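Local coordinates for protein adenine phosphoribosyltransferase (PDB 1L1Q) that probably catalyses the salvage of adenine, joining the base to phosphoribosyl pyrophosphate to give AMP and pyrophosphate, at residues A[114-120]-A[140-146]. Numbering follows the deposited sequence.
Sequences LGPHDVV and CETAGVK
Val145 packs against Leu114 and Val120 and buries more surface in the contact between 114-120 and 140-146 than any other residue. Both of its methyls touch Val120 CG2; CG2 meets it and Leu114 CB, each at 4.0 Å, and the Val120 and Val145 side chains cross at nearly a right angle. With CG1 anti to the backbone N (chi1 -177°), Val145 sends that methyl to within 3.7 Å of Asp118 O. Leu114 also extends along the helix end: its CB rests on Ala143 CB, while its CD1 meets Cys140 SG at 4.0 Å. Leu114 and Val120 both lean on Val58 of strand 56-60, and Val145 on Ile150 of strand 150-154.

Backbone packing is close where two glycines pass, with Gly115 CA and Gly144 CA 4.3 Å apart. Helix 131-142 finishes in a Schellman motif, in which Gly144 takes a positive phi (114°); the ring of Pro116 lies against Gly144 O, with CG at 3.6 Å. Adenine phosphoribosyltransferases share the alpha/beta fold of their family, and here the exit of that helix, on its way to strand 150-154, packs against the loop entering the neighbouring parallel strand 120-124. Weak CA-H...O contacts link the turns, Pro116 CA lying 3.2 Å from Gly144 O.

Polar links across the contact run through one water, which donates to Pro116 O and Asp118 O and accepts from Lys146 N at 2.9 Å. Within the type I turn from Gly115 to Asp118, Asp118 OD2 uses its anti lone pair to receive Gly115 N at 2.9 Å, along a bent path (133°), while OD1 forms a salt bridge with Lys56.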
# COMPACT_ATOMS: atom_id res chain seq x y z
N LEU A 114 3.11 -10.89 14.39
CA LEU A 114 2.77 -12.26 14.02
C LEU A 114 3.27 -13.26 15.05
O LEU A 114 4.27 -13.02 15.73
CB LEU A 114 3.37 -12.63 12.66
CG LEU A 114 2.98 -11.77 11.45
CD1 LEU A 114 3.72 -12.24 10.21
CD2 LEU A 114 1.49 -11.84 11.22
N GLY A 115 2.59 -14.39 15.13
CA GLY A 115 2.96 -15.42 16.08
C GLY A 115 2.16 -16.69 15.86
O GLY A 115 1.37 -16.77 14.92
N PRO A 116 2.35 -17.69 16.73
CA PRO A 116 1.72 -19.01 16.74
C PRO A 116 0.20 -19.07 16.52
O PRO A 116 -0.30 -20.02 15.93
CB PRO A 116 2.13 -19.58 18.10
CG PRO A 116 3.48 -18.99 18.30
CD PRO A 116 3.28 -17.56 17.88
N HIS A 117 -0.53 -18.08 17.02
CA HIS A 117 -1.98 -18.06 16.87
C HIS A 117 -2.50 -17.59 15.50
O HIS A 117 -3.67 -17.79 15.18
CB HIS A 117 -2.60 -17.15 17.94
CG HIS A 117 -2.29 -17.57 19.34
ND1 HIS A 117 -2.77 -18.74 19.88
CD2 HIS A 117 -1.51 -17.00 20.30
CE1 HIS A 117 -2.30 -18.88 21.11
NE2 HIS A 117 -1.53 -17.84 21.38
N ASP A 118 -1.62 -17.00 14.69
CA ASP A 118 -2.03 -16.46 13.40
C ASP A 118 -2.22 -17.41 12.22
O ASP A 118 -1.49 -18.40 12.07
CB ASP A 118 -1.05 -15.36 12.96
CG ASP A 118 -1.15 -14.11 13.84
OD1 ASP A 118 -2.25 -13.52 13.91
OD2 ASP A 118 -0.13 -13.71 14.44
N VAL A 119 -3.22 -17.11 11.39
CA VAL A 119 -3.47 -17.85 10.16
C VAL A 119 -3.27 -16.72 9.15
O VAL A 119 -4.09 -15.81 9.04
CB VAL A 119 -4.91 -18.42 10.09
CG1 VAL A 119 -5.12 -19.13 8.77
CG2 VAL A 119 -5.13 -19.40 11.25
N VAL A 120 -2.15 -16.76 8.46
CA VAL A 120 -1.76 -15.72 7.53
C VAL A 120 -2.10 -15.88 6.06
O VAL A 120 -1.92 -16.95 5.47
CB VAL A 120 -0.22 -15.48 7.61
CG1 VAL A 120 0.23 -14.56 6.49
CG2 VAL A 120 0.14 -14.90 8.96
N CYS A 140 7.61 -15.29 8.08
CA CYS A 140 6.42 -15.54 8.88
C CYS A 140 6.66 -16.70 9.84
O CYS A 140 6.29 -16.65 11.01
CB CYS A 140 5.22 -15.86 7.97
SG CYS A 140 4.61 -14.44 7.03
N GLU A 141 7.31 -17.74 9.34
CA GLU A 141 7.59 -18.90 10.18
C GLU A 141 8.59 -18.57 11.29
O GLU A 141 8.44 -19.06 12.41
CB GLU A 141 8.05 -20.07 9.30
CG GLU A 141 6.93 -20.56 8.39
CD GLU A 141 7.35 -21.63 7.39
OE1 GLU A 141 6.44 -22.24 6.77
OE2 GLU A 141 8.56 -21.86 7.20
N THR A 142 9.59 -17.74 11.00
CA THR A 142 10.55 -17.39 12.04
C THR A 142 9.86 -16.56 13.13
O THR A 142 10.25 -16.61 14.29
CB THR A 142 11.73 -16.59 11.48
OG1 THR A 142 11.26 -15.39 10.88
CG2 THR A 142 12.49 -17.41 10.44
N ALA A 143 8.82 -15.82 12.74
CA ALA A 143 8.06 -14.99 13.68
C ALA A 143 7.11 -15.84 14.51
O ALA A 143 6.46 -15.35 15.45
CB ALA A 143 7.26 -13.93 12.93
N GLY A 144 7.01 -17.12 14.16
CA GLY A 144 6.16 -18.02 14.92
C GLY A 144 4.93 -18.59 14.24
O GLY A 144 4.24 -19.42 14.83
N VAL A 145 4.64 -18.16 13.01
CA VAL A 145 3.47 -18.68 12.31
C VAL A 145 3.72 -20.13 11.90
O VAL A 145 4.80 -20.45 11.39
CB VAL A 145 3.13 -17.86 11.05
CG1 VAL A 145 1.86 -18.39 10.40
CG2 VAL A 145 2.96 -16.39 11.42
N LYS A 146 2.74 -21.00 12.11
CA LYS A 146 2.89 -22.40 11.75
C LYS A 146 2.77 -22.63 10.24
O LYS A 146 1.92 -22.04 9.57
CB LYS A 146 1.84 -23.24 12.48
CG LYS A 146 1.94 -23.17 13.99
CD LYS A 146 0.81 -23.96 14.62
CE LYS A 146 0.81 -23.88 16.14
NZ LYS A 146 -0.40 -24.55 16.70
O HOH W 1 0.19 -20.33 13.28